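Local coordinates for D7 protein (Anopheles stephensi, PDB 3NHT), which binds and sequesters cysteinyl leukotrienes and thromboxane A2 analogs, so countering the host response while a female mosquito feeds on blood, at residues A5-Q10 with P146-K151; I47-A52 with S108-Y113; P75-A80 with Q129-T134; S220-E225 with S248-H253. All blocks are in the same frame, centred on the assembly; numbering follows the deposited sequence.

Contact 1. Residues A5-Q10 with P146-K151; sequences ALDAEQ and PEIKQK. With U46 ((5E)-7-{6-[(1E)-3-hydroxyoct-1-enyl]-2-oxabicyclo[2.2.1]hept-5-yl}hept-5-enoic acid), chain B.
A capping box at the start of helix 8-22 meets the connection that follows helix 135-144, with D7 and E9 closing on I148. D7 is the N-cap: its OD1 accepts from Q10 N at 2.9 Å, and Q10 OE1 accepts in return from D7 N in a nearly linear bond (N-H...O 175°). With CG between the backbone N and carbonyl carbon (chi1 73°), the aspartate carboxylate reaches forward to the Q10 amide. Its CB and carboxylate then face I148, whose side chain arrives from the opposite direction. The two isoleucine branches share the work. CD1 rests 3.7 Å from D7 CB, while CG2 presses on E9 CB at 3.5 Å. No hydrogen bond crosses between the two segments, and the join is a buried apolar one, with helix 135-144 also touching I148 through I141 and Y142. Further along, E9 and K149 lie with E9 CG 4.1 Å from K149 CE, but their charges go elsewhere. E9 OE2 is held by R198 and Y268, whereas K149 NZ donates to the carbonyls of S265, E153 and Q150. Two residues on, the same connection supplies the thromboxane site: in this complex K151 NZ donates to the carboxylate oxygen OAY of U46, a thromboxane A2 analog, at 2.7 Å.

Contact 2. Residues I47-A52 with S108-Y113; sequences ITHCYA and SCVDLY. With U46 ((5E)-7-{6-[(1E)-3-hydroxyoct-1-enyl]-2-oxabicyclo[2.2.1]hept-5-yl}hept-5-enoic acid), chain B.
A covalent bond joins the helices here: C50 SG and C109 SG form a disulfide of 2.1 Å with a chi3 of 100°, which brings the two CA atoms to 4.7 Å. The short helical segments 47-52 and 109-113 cross at 73°, their axes approaching to 7.8 Å. C109 lies in the first turn of its helix, directly after S108, the N-cap, whose OG accepts from D111 N.

Beside the disulfide, the H49 imidazole meets both V110 and Y113, which lie on the same side of its plane. V110 CG2 sits over one face of the imidazole, 3.9 Å from its centroid, a CH-pi contact made by two side chains that run side by side in the same direction. The imidazole in turn puts its CD2 over one face of the Y113 ring, 3.4 Å from Y113 CG. The two ring planes are inclined at 51°, an oblique pair. A hydrogen bond from H49 NE2 to N44 OD1 would restrict rotation of the imidazole, and Y113 OH is tied to L41 O. A52 CB reaches the edge of the tyrosine ring, with T48 CG2 3.8 Å from Y113 CE1.

Y51, its CG anti to the backbone N, extends from the helix into the pocket, where its OH donates to the U46 hydroxyl OAU at 2.7 Å, and W36 stacks on its ring. Disulfide-linked helices around a hydrophobic ligand are characteristic of the odorant-binding protein fold of the PBP/GOBP family.

Contact 3. Residues P75-A80 with Q129-T134; sequences PVQYQA and QLYHGT. With U46 ((5E)-7-{6-[(1E)-3-hydroxyoct-1-enyl]-2-oxabicyclo[2.2.1]hept-5-yl}hept-5-enoic acid), chain B.
Q77 extends from its helix with CG opposite the backbone N and then bends at chi2 (70°), which lays its chain over Y131 and directs its amide to the end of helix 109-130. There NE2 donates to L130 O at 2.9 Å. The bond is straight (N-H...O 167°) and L130 O lies in the plane of the Q77 amide, although the donor is tilted from the carbonyl plane. Y131 is the first residue to depart from helical backbone angles, so this carbonyl belongs to the last residue of the helix. It is gripped twice, since a water also donates to L130 O at 2.8 Å and, with its other hydrogen, to Q77 O, giving a second link between the segments.

The same glutamine stacks on aromatic carbon. Q77 CG stands over one face of the Y131 ring, 3.8 Å from its centroid, and the amide plane is only 11° from the ring plane. Beside the water bridge, Y78 CD1 meets L130 CD2 at 3.7 Å. Past the helix end, G133, part of the leukotriene C4 site, brings its O to 3.1 Å from U46 CAN. The contact thus joins helix 73-85 to the C-terminal end of helix 109-130, with Y78 also packed against helix 89-101.

Contact 4. Residues S220-E225 with S248-H253; sequences SELEPE and SRLKQH
Apolar packing joins the 3-10 turn 220-222 and the start of helix 223-231 to the turn leading into helix 251-266, with L222 and L250 at its middle. L222 CD1 lies 3.9 Å from L250 CD2, and the same methyl covers one face of the H253 imidazole, 3.6 Å from H253 CG, the two side chains crossing at about a right angle. L250 CD2 also touches E225 CB, while its other methyl, CD1, rests 3.8 Å from E225 O. V226 and V229 of helix 223-231 extend the surface on which L250 lies.

The polar interactions are looser. E225 OE1 and R249 NH2 form a long salt bridge of 3.7 Å, with the carboxylate and guanidinium planes 60° apart. A water fills in for direct contact: it donates to E225 OE1 at 2.6 Å and accepts from R249 NH2 at 3.1 Å, lying in the guanidinium plane at its edge. The bend at chi2 (-42°) swings E225 OE1 toward R249.

Local bonds shape the second segment. S248 to K251 is a type I beta turn, and S248 OG caps L250 N at 3.0 Å, consistent with a fixed turn from which L250 points toward 220-225. No direct hydrogen bond spans the two segments, so the contact probably relies chiefly on leucine packing, with the water-mediated ion pair adding a weaker link between E225, which is partly exposed, and the exposed R249.

How the contacts relate
Contacts 1, 2 and 3 all touch U46, at different points along it: K151 of contact 1 takes the carboxylate, residues 132-134 of contact 3 meet the adjoining chain, and Y51 of contact 2 binds the hydroxyl toward the other end. Contacts 1 and 3 are neighbours, centres 12 Å apart, and are joined by L6 N to Q77 OE1 at 2.9 Å, a probable hydrogen bond. Contacts 2 and 3 share helix 109-130, one at its start and one at its end, with centres 22 Å apart. Contact 4 stands apart, away from the annotated sites: its centre is 32 Å from that of contact 1 and 40 Å from that of contact 3.

Contact 1. Residues A5-Q10 with P146-K151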
# COMPACT_ATOMS: atom_id res chain seq x y z
N ALA A 5 -14.80 0.76 4.19
CA ALA A 5 -14.05 2.01 4.09
C ALA A 5 -12.55 1.82 4.32
O ALA A 5 -12.11 0.88 5.01
CB ALA A 5 -14.59 3.02 5.09
N LEU A 6 -11.77 2.72 3.73
CA LEU A 6 -10.31 2.66 3.81
C LEU A 6 -9.77 3.55 4.91
O LEU A 6 -10.17 4.72 5.03
CB LEU A 6 -9.68 3.08 2.48
CG LEU A 6 -10.03 2.22 1.26
CD1 LEU A 6 -9.25 2.70 0.04
CD2 LEU A 6 -9.82 0.71 1.50
N ASP A 7 -8.86 3.01 5.71
CA ASP A 7 -8.21 3.79 6.76
C ASP A 7 -7.01 4.60 6.23
O ASP A 7 -6.72 4.57 5.04
CB ASP A 7 -7.85 2.90 7.97
CG ASP A 7 -6.67 1.96 7.72
OD1 ASP A 7 -5.76 2.29 6.93
OD2 ASP A 7 -6.63 0.89 8.37
N ALA A 8 -6.34 5.33 7.12
CA ALA A 8 -5.27 6.23 6.67
C ALA A 8 -4.08 5.50 6.05
O ALA A 8 -3.48 6.01 5.10
CB ALA A 8 -4.81 7.14 7.81
N GLU A 9 -3.72 4.34 6.59
CA GLU A 9 -2.62 3.55 6.03
C GLU A 9 -3.00 3.02 4.65
O GLU A 9 -2.18 3.00 3.73
CB GLU A 9 -2.27 2.39 6.96
CG GLU A 9 -1.18 1.43 6.44
CD GLU A 9 -1.67 0.39 5.43
OE1 GLU A 9 -2.82 -0.09 5.54
OE2 GLU A 9 -0.89 0.03 4.52
N GLN A 10 -4.26 2.59 4.50
CA GLN A 10 -4.71 2.01 3.24
C GLN A 10 -4.73 3.07 2.14
O GLN A 10 -4.32 2.80 1.01
CB GLN A 10 -6.09 1.39 3.40
CG GLN A 10 -6.10 0.15 4.27
CD GLN A 10 -7.52 -0.33 4.48
OE1 GLN A 10 -8.26 0.24 5.25
NE2 GLN A 10 -7.92 -1.35 3.72
N PRO A 146 -5.25 3.53 17.16
CA PRO A 146 -3.91 3.03 17.44
C PRO A 146 -3.62 1.65 16.83
O PRO A 146 -2.46 1.25 16.75
CB PRO A 146 -3.88 2.96 18.98
CG PRO A 146 -5.30 2.83 19.37
CD PRO A 146 -6.04 3.68 18.39
N GLU A 147 -4.66 0.94 16.39
CA GLU A 147 -4.47 -0.36 15.75
C GLU A 147 -4.11 -0.32 14.25
O GLU A 147 -3.98 -1.37 13.63
CB GLU A 147 -5.66 -1.29 16.01
CG GLU A 147 -5.68 -1.83 17.44
CD GLU A 147 -4.35 -2.47 17.83
OE1 GLU A 147 -4.06 -3.58 17.32
OE2 GLU A 147 -3.59 -1.86 18.61
N ILE A 148 -3.96 0.89 13.70
CA ILE A 148 -3.47 1.08 12.32
C ILE A 148 -1.94 1.20 12.36
O ILE A 148 -1.40 1.90 13.22
CB ILE A 148 -4.00 2.42 11.70
CG1 ILE A 148 -5.54 2.47 11.73
CG2 ILE A 148 -3.45 2.62 10.28
CD1 ILE A 148 -6.10 3.76 11.15
N LYS A 149 -1.25 0.54 11.43
CA LYS A 149 0.20 0.72 11.29
C LYS A 149 0.53 2.20 11.06
O LYS A 149 -0.01 2.81 10.15
CB LYS A 149 0.75 -0.15 10.15
CG LYS A 149 2.28 -0.11 10.07
CD LYS A 149 2.79 -0.39 8.67
CE LYS A 149 2.69 0.83 7.78
NZ LYS A 149 3.80 1.83 7.99
N GLN A 150 1.43 2.75 11.88
CA GLN A 150 1.83 4.16 11.80
C GLN A 150 2.90 4.41 10.74
O GLN A 150 3.61 3.49 10.35
CB GLN A 150 2.43 4.65 13.12
CG GLN A 150 1.72 4.29 14.39
CD GLN A 150 2.38 4.97 15.59
OE1 GLN A 150 3.20 4.37 16.29
NE2 GLN A 150 2.06 6.24 15.79
N LYS A 151 3.04 5.66 10.31
CA LYS A 151 4.21 6.05 9.53
C LYS A 151 5.43 5.86 10.43
O LYS A 151 5.36 6.10 11.64
CB LYS A 151 4.14 7.52 9.08
CG LYS A 151 3.04 7.87 8.08
CD LYS A 151 3.26 9.29 7.55
CE LYS A 151 3.05 10.33 8.64
NZ LYS A 151 3.57 11.68 8.25
OAX U46 B . 0.37 11.07 6.76
CAW U46 B . 1.05 11.73 5.74
OAY U46 B . 2.35 12.19 5.91
CAR U46 B . 0.41 11.98 4.36
CAQ U46 B . -1.12 11.89 4.47
CAP U46 B . -1.70 12.08 3.07
CAO U46 B . -1.50 13.54 2.66
CAN U46 B . -1.50 13.82 1.25
CAF U46 B . -1.69 12.78 0.13
CAD U46 B . -0.67 13.12 -0.97
CAC U46 B . 0.78 13.03 -0.48
CAB U46 B . 1.61 12.35 -1.54
CAT U46 B . 1.14 11.61 -0.06
OAS U46 B . 0.99 10.55 -1.12
CAA U46 B . 0.69 11.42 -2.34
CAE U46 B . -0.66 12.09 -2.12
CAG U46 B . -1.25 12.68 -3.41
CAH U46 B . -2.62 12.43 -3.72
CAI U46 B . -3.18 13.06 -4.98
OAU U46 B . -2.20 13.35 -6.10
CAJ U46 B . -4.47 12.46 -5.48
CAK U46 B . -5.17 13.23 -6.60
CAL U46 B . -6.45 12.65 -7.19
CAM U46 B . -6.36 11.36 -8.00
CAV U46 B . -7.69 10.79 -8.52

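Contact 2. Residues I47-A52 with S108-Y113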
# COMPACT_ATOMS: atom_id res chain seq x y z
N ILE A 47 0.42 10.40 -18.70
CA ILE A 47 1.05 10.12 -17.41
C ILE A 47 0.06 10.45 -16.29
O ILE A 47 -0.23 9.61 -15.44
CB ILE A 47 2.39 10.90 -17.24
CG1 ILE A 47 3.43 10.37 -18.24
CG2 ILE A 47 2.91 10.79 -15.80
CD1 ILE A 47 4.68 11.21 -18.38
N THR A 48 -0.50 11.66 -16.32
CA THR A 48 -1.50 12.04 -15.33
C THR A 48 -2.79 11.23 -15.49
O THR A 48 -3.38 10.83 -14.48
CB THR A 48 -1.78 13.54 -15.36
OG1 THR A 48 -0.55 14.25 -15.17
CG2 THR A 48 -2.75 13.95 -14.26
N HIS A 49 -3.22 10.95 -16.72
CA HIS A 49 -4.47 10.20 -16.91
C HIS A 49 -4.40 8.86 -16.20
O HIS A 49 -5.33 8.48 -15.47
CB HIS A 49 -4.79 9.94 -18.39
CG HIS A 49 -4.88 11.17 -19.23
ND1 HIS A 49 -4.68 11.14 -20.60
CD2 HIS A 49 -5.12 12.46 -18.91
CE1 HIS A 49 -4.81 12.37 -21.08
NE2 HIS A 49 -5.07 13.19 -20.08
N CYS A 50 -3.31 8.13 -16.40
CA CYS A 50 -3.18 6.82 -15.79
C CYS A 50 -2.90 6.87 -14.30
O CYS A 50 -3.29 5.98 -13.56
CB CYS A 50 -2.17 5.95 -16.54
SG CYS A 50 -2.75 5.45 -18.20
N TYR A 51 -2.23 7.94 -13.86
CA TYR A 51 -2.09 8.18 -12.43
C TYR A 51 -3.47 8.34 -11.78
O TYR A 51 -3.76 7.70 -10.76
CB TYR A 51 -1.20 9.40 -12.14
CG TYR A 51 -1.26 9.80 -10.68
CD1 TYR A 51 -0.72 8.97 -9.70
CD2 TYR A 51 -1.88 10.99 -10.28
CE1 TYR A 51 -0.79 9.31 -8.36
CE2 TYR A 51 -1.95 11.34 -8.95
CZ TYR A 51 -1.41 10.49 -8.00
OH TYR A 51 -1.49 10.79 -6.66
N ALA A 52 -4.32 9.16 -12.39
CA ALA A 52 -5.68 9.35 -11.88
C ALA A 52 -6.45 8.03 -11.83
O ALA A 52 -7.09 7.73 -10.82
CB ALA A 52 -6.43 10.39 -12.71
N SER A 108 -10.78 3.50 -19.99
CA SER A 108 -9.38 3.86 -20.26
C SER A 108 -8.94 4.97 -19.32
O SER A 108 -9.77 5.66 -18.72
CB SER A 108 -9.24 4.35 -21.69
OG SER A 108 -9.91 5.58 -21.86
N CYS A 109 -7.63 5.16 -19.21
CA CYS A 109 -7.10 6.22 -18.36
C CYS A 109 -7.71 7.57 -18.73
O CYS A 109 -8.17 8.30 -17.86
CB CYS A 109 -5.59 6.30 -18.50
SG CYS A 109 -4.69 4.84 -17.94
N VAL A 110 -7.71 7.91 -20.02
CA VAL A 110 -8.21 9.21 -20.41
C VAL A 110 -9.72 9.37 -20.18
O VAL A 110 -10.17 10.46 -19.79
CB VAL A 110 -7.79 9.61 -21.86
CG1 VAL A 110 -8.54 8.79 -22.92
CG2 VAL A 110 -8.01 11.09 -22.09
N ASP A 111 -10.49 8.30 -20.39
CA ASP A 111 -11.94 8.37 -20.19
C ASP A 111 -12.25 8.61 -18.71
O ASP A 111 -13.11 9.42 -18.38
CB ASP A 111 -12.64 7.09 -20.68
CG ASP A 111 -12.87 7.08 -22.18
OD1 ASP A 111 -12.70 8.14 -22.83
OD2 ASP A 111 -13.25 6.01 -22.71
N LEU A 112 -11.51 7.94 -17.83
CA LEU A 112 -11.71 8.11 -16.40
C LEU A 112 -11.24 9.49 -15.93
O LEU A 112 -11.92 10.15 -15.15
CB LEU A 112 -11.05 6.98 -15.60
CG LEU A 112 -11.60 5.57 -15.86
CD1 LEU A 112 -10.94 4.61 -14.91
CD2 LEU A 112 -13.13 5.51 -15.70
N TYR A 113 -10.09 9.93 -16.42
CA TYR A 113 -9.61 11.29 -16.14
C TYR A 113 -10.63 12.34 -16.57
O TYR A 113 -10.98 13.24 -15.80
CB TYR A 113 -8.26 11.51 -16.81
CG TYR A 113 -7.71 12.92 -16.71
CD1 TYR A 113 -6.82 13.25 -15.70
CD2 TYR A 113 -8.05 13.89 -17.65
CE1 TYR A 113 -6.28 14.52 -15.61
CE2 TYR A 113 -7.52 15.18 -17.57
CZ TYR A 113 -6.64 15.48 -16.54
OH TYR A 113 -6.11 16.75 -16.45
OAX U46 B . 0.37 11.07 6.76
CAW U46 B . 1.05 11.73 5.74
OAY U46 B . 2.35 12.19 5.91
CAR U46 B . 0.41 11.98 4.36
CAQ U46 B . -1.12 11.89 4.47
CAP U46 B . -1.70 12.08 3.07
CAO U46 B . -1.50 13.54 2.66
CAN U46 B . -1.50 13.82 1.25
CAF U46 B . -1.69 12.78 0.13
CAD U46 B . -0.67 13.12 -0.97
CAC U46 B . 0.78 13.03 -0.48
CAB U46 B . 1.61 12.35 -1.54
CAT U46 B . 1.14 11.61 -0.06
OAS U46 B . 0.99 10.55 -1.12
CAA U46 B . 0.69 11.42 -2.34
CAE U46 B . -0.66 12.09 -2.12
CAG U46 B . -1.25 12.68 -3.41
CAH U46 B . -2.62 12.43 -3.72
CAI U46 B . -3.18 13.06 -4.98
OAU U46 B . -2.20 13.35 -6.10
CAJ U46 B . -4.47 12.46 -5.48
CAK U46 B . -5.17 13.23 -6.60
CAL U46 B . -6.45 12.65 -7.19
CAM U46 B . -6.36 11.36 -8.00
CAV U46 B . -7.69 10.79 -8.52

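Contact 3. Residues P75-A80 with Q129-T134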
# COMPACT_ATOMS: atom_id res chain seq x y z
N PRO A 75 -20.54 7.83 0.58
CA PRO A 75 -21.12 8.00 1.91
C PRO A 75 -20.63 6.95 2.93
O PRO A 75 -20.54 7.25 4.12
CB PRO A 75 -22.63 7.89 1.65
CG PRO A 75 -22.77 8.43 0.25
CD PRO A 75 -21.58 7.85 -0.47
N VAL A 76 -20.29 5.74 2.47
CA VAL A 76 -19.74 4.73 3.37
C VAL A 76 -18.37 5.17 3.90
O VAL A 76 -18.09 5.10 5.10
CB VAL A 76 -19.65 3.35 2.69
CG1 VAL A 76 -18.97 2.32 3.59
CG2 VAL A 76 -21.04 2.85 2.26
N GLN A 77 -17.50 5.63 2.99
CA GLN A 77 -16.20 6.17 3.38
C GLN A 77 -16.35 7.31 4.38
O GLN A 77 -15.65 7.35 5.39
CB GLN A 77 -15.44 6.65 2.14
CG GLN A 77 -14.04 7.19 2.45
CD GLN A 77 -13.05 6.11 2.89
OE1 GLN A 77 -13.26 4.93 2.64
NE2 GLN A 77 -11.97 6.53 3.54
N TYR A 78 -17.27 8.23 4.09
CA TYR A 78 -17.58 9.32 5.00
C TYR A 78 -18.05 8.85 6.37
O TYR A 78 -17.51 9.28 7.39
CB TYR A 78 -18.66 10.22 4.38
CG TYR A 78 -19.29 11.20 5.35
CD1 TYR A 78 -18.52 12.17 5.98
CD2 TYR A 78 -20.65 11.16 5.62
CE1 TYR A 78 -19.09 13.08 6.86
CE2 TYR A 78 -21.24 12.07 6.51
CZ TYR A 78 -20.44 13.02 7.12
OH TYR A 78 -20.99 13.93 7.99
N GLN A 79 -19.06 7.98 6.40
CA GLN A 79 -19.64 7.52 7.67
C GLN A 79 -18.63 6.87 8.60
O GLN A 79 -18.72 7.03 9.81
CB GLN A 79 -20.81 6.57 7.40
CG GLN A 79 -22.02 7.25 6.81
CD GLN A 79 -22.74 8.14 7.81
OE1 GLN A 79 -22.75 7.85 9.01
NE2 GLN A 79 -23.36 9.21 7.32
N ALA A 80 -17.67 6.15 8.03
CA ALA A 80 -16.69 5.42 8.83
C ALA A 80 -15.79 6.31 9.69
O ALA A 80 -15.32 5.87 10.74
CB ALA A 80 -15.84 4.52 7.95
N GLN A 129 -10.41 15.11 2.77
CA GLN A 129 -10.89 14.76 4.11
C GLN A 129 -11.36 13.31 4.15
O GLN A 129 -10.96 12.54 5.03
CB GLN A 129 -12.01 15.69 4.56
CG GLN A 129 -11.55 17.12 4.83
CD GLN A 129 -10.49 17.18 5.91
OE1 GLN A 129 -10.68 16.65 7.00
NE2 GLN A 129 -9.37 17.82 5.60
N LEU A 130 -12.18 12.92 3.18
CA LEU A 130 -12.76 11.57 3.21
C LEU A 130 -11.73 10.48 3.06
O LEU A 130 -11.82 9.44 3.72
CB LEU A 130 -13.85 11.39 2.14
CG LEU A 130 -15.05 12.33 2.23
CD1 LEU A 130 -16.10 11.86 1.24
CD2 LEU A 130 -15.62 12.40 3.65
N TYR A 131 -10.75 10.71 2.17
CA TYR A 131 -9.77 9.68 1.83
C TYR A 131 -8.37 9.94 2.40
O TYR A 131 -7.37 9.47 1.86
CB TYR A 131 -9.74 9.47 0.31
CG TYR A 131 -11.02 8.84 -0.23
CD1 TYR A 131 -11.22 7.45 -0.20
CD2 TYR A 131 -12.05 9.63 -0.75
CE1 TYR A 131 -12.40 6.88 -0.68
CE2 TYR A 131 -13.23 9.07 -1.23
CZ TYR A 131 -13.40 7.69 -1.20
OH TYR A 131 -14.56 7.15 -1.67
N HIS A 132 -8.32 10.66 3.52
CA HIS A 132 -7.09 10.77 4.32
C HIS A 132 -5.94 11.29 3.49
O HIS A 132 -4.83 10.75 3.49
CB HIS A 132 -6.78 9.41 4.99
CG HIS A 132 -8.00 8.75 5.55
ND1 HIS A 132 -8.86 9.39 6.42
CD2 HIS A 132 -8.53 7.52 5.32
CE1 HIS A 132 -9.85 8.57 6.73
NE2 HIS A 132 -9.67 7.43 6.09
N GLY A 133 -6.24 12.36 2.76
CA GLY A 133 -5.30 13.00 1.85
C GLY A 133 -4.72 14.32 2.33
O GLY A 133 -4.33 15.15 1.52
N THR A 134 -4.68 14.51 3.65
CA THR A 134 -3.95 15.64 4.25
C THR A 134 -3.13 15.09 5.39
O THR A 134 -3.54 14.14 6.06
CB THR A 134 -4.89 16.75 4.81
OG1 THR A 134 -5.61 16.27 5.95
CG2 THR A 134 -5.86 17.25 3.74
OAX U46 B . 0.37 11.07 6.76
CAW U46 B . 1.05 11.73 5.74
OAY U46 B . 2.35 12.19 5.91
CAR U46 B . 0.41 11.98 4.36
CAQ U46 B . -1.12 11.89 4.47
CAP U46 B . -1.70 12.08 3.07
CAO U46 B . -1.50 13.54 2.66
CAN U46 B . -1.50 13.82 1.25
CAF U46 B . -1.69 12.78 0.13
CAD U46 B . -0.67 13.12 -0.97
CAC U46 B . 0.78 13.03 -0.48
CAB U46 B . 1.61 12.35 -1.54
CAT U46 B . 1.14 11.61 -0.06
OAS U46 B . 0.99 10.55 -1.12
CAA U46 B . 0.69 11.42 -2.34
CAE U46 B . -0.66 12.09 -2.12
CAG U46 B . -1.25 12.68 -3.41
CAH U46 B . -2.62 12.43 -3.72
CAI U46 B . -3.18 13.06 -4.98
OAU U46 B . -2.20 13.35 -6.10
CAJ U46 B . -4.47 12.46 -5.48
CAK U46 B . -5.17 13.23 -6.60
CAL U46 B . -6.45 12.65 -7.19
CAM U46 B . -6.36 11.36 -8.00
CAV U46 B . -7.69 10.79 -8.52
O HOH W 1 -13.84 9.47 5.70

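Contact 4. Residues S220-E225 with S248-H253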
# COMPACT_ATOMS: atom_id res chain seq x y z
N SER A 220 15.92 -9.22 -11.43
CA SER A 220 14.90 -9.56 -12.42
C SER A 220 15.11 -10.93 -13.05
O SER A 220 14.14 -11.59 -13.44
CB SER A 220 14.81 -8.48 -13.50
OG SER A 220 16.07 -8.25 -14.13
N GLU A 221 16.36 -11.37 -13.13
CA GLU A 221 16.66 -12.66 -13.74
C GLU A 221 16.14 -13.84 -12.90
O GLU A 221 16.05 -14.96 -13.42
CB GLU A 221 18.17 -12.81 -14.03
CG GLU A 221 19.07 -13.03 -12.82
CD GLU A 221 19.53 -11.74 -12.15
OE1 GLU A 221 18.87 -10.70 -12.28
OE2 GLU A 221 20.58 -11.79 -11.48
N LEU A 222 15.80 -13.59 -11.64
CA LEU A 222 15.30 -14.64 -10.75
C LEU A 222 13.79 -14.86 -10.86
O LEU A 222 13.27 -15.78 -10.23
CB LEU A 222 15.70 -14.37 -9.29
CG LEU A 222 17.20 -14.33 -8.97
CD1 LEU A 222 17.38 -14.16 -7.47
CD2 LEU A 222 17.92 -15.59 -9.45
N GLU A 223 13.10 -14.04 -11.65
CA GLU A 223 11.65 -14.16 -11.75
C GLU A 223 11.14 -15.60 -11.95
O GLU A 223 10.26 -16.04 -11.20
CB GLU A 223 11.05 -13.21 -12.80
CG GLU A 223 9.56 -13.49 -13.03
CD GLU A 223 8.84 -12.43 -13.83
OE1 GLU A 223 9.49 -11.54 -14.40
OE2 GLU A 223 7.60 -12.52 -13.89
N PRO A 224 11.67 -16.34 -12.94
CA PRO A 224 11.17 -17.71 -13.13
C PRO A 224 11.36 -18.60 -11.91
O PRO A 224 10.50 -19.45 -11.63
CB PRO A 224 11.98 -18.25 -14.31
CG PRO A 224 12.54 -17.06 -14.98
CD PRO A 224 12.67 -15.98 -13.96
N GLU A 225 12.45 -18.40 -11.17
CA GLU A 225 12.73 -19.17 -9.96
C GLU A 225 11.78 -18.80 -8.83
O GLU A 225 11.31 -19.67 -8.10
CB GLU A 225 14.18 -18.98 -9.51
CG GLU A 225 15.23 -19.54 -10.47
CD GLU A 225 14.86 -20.90 -11.04
OE1 GLU A 225 14.77 -21.87 -10.25
OE2 GLU A 225 14.67 -20.98 -12.27
N SER A 248 14.55 -22.29 0.08
CA SER A 248 14.92 -22.47 -1.33
C SER A 248 16.31 -21.93 -1.64
O SER A 248 16.94 -21.28 -0.81
CB SER A 248 13.91 -21.74 -2.22
OG SER A 248 14.17 -20.34 -2.18
N ARG A 249 16.75 -22.17 -2.86
CA ARG A 249 18.02 -21.63 -3.33
C ARG A 249 17.97 -20.10 -3.46
O ARG A 249 19.01 -19.44 -3.64
CB ARG A 249 18.42 -22.31 -4.64
CG ARG A 249 18.71 -23.80 -4.47
CD ARG A 249 18.78 -24.54 -5.80
NE ARG A 249 17.60 -24.28 -6.62
CZ ARG A 249 17.21 -25.01 -7.66
NH1 ARG A 249 17.91 -26.09 -8.02
NH2 ARG A 249 16.12 -24.68 -8.33
N LEU A 250 16.78 -19.52 -3.35
CA LEU A 250 16.59 -18.06 -3.36
C LEU A 250 16.83 -17.42 -2.00
O LEU A 250 16.78 -16.20 -1.90
CB LEU A 250 15.17 -17.70 -3.81
CG LEU A 250 14.69 -18.08 -5.20
CD1 LEU A 250 13.19 -17.92 -5.26
CD2 LEU A 250 15.35 -17.23 -6.27
N LYS A 251 17.08 -18.24 -0.97
CA LYS A 251 17.16 -17.78 0.42
C LYS A 251 17.70 -16.37 0.63
O LYS A 251 17.00 -15.51 1.17
CB LYS A 251 17.98 -18.77 1.27
CG LYS A 251 18.17 -18.36 2.73
CD LYS A 251 19.46 -18.95 3.34
CE LYS A 251 20.72 -18.14 2.96
NZ LYS A 251 20.79 -16.76 3.54
N GLN A 252 18.96 -16.13 0.24
CA GLN A 252 19.57 -14.84 0.54
C GLN A 252 18.92 -13.71 -0.24
O GLN A 252 18.77 -12.60 0.28
CB GLN A 252 21.08 -14.85 0.28
CG GLN A 252 21.77 -13.56 0.75
CD GLN A 252 21.63 -13.32 2.25
OE1 GLN A 252 22.00 -14.17 3.06
NE2 GLN A 252 21.09 -12.16 2.61
N HIS A 253 18.53 -13.99 -1.48
CA HIS A 253 17.89 -12.96 -2.28
C HIS A 253 16.52 -12.62 -1.72
O HIS A 253 16.16 -11.44 -1.66
CB HIS A 253 17.81 -13.38 -3.74
CG HIS A 253 19.14 -13.71 -4.32
ND1 HIS A 253 20.13 -12.77 -4.48
CD2 HIS A 253 19.67 -14.89 -4.74
CE1 HIS A 253 21.21 -13.34 -4.99
NE2 HIS A 253 20.95 -14.63 -5.15
O HOH W 2 14.19 -22.33 -7.80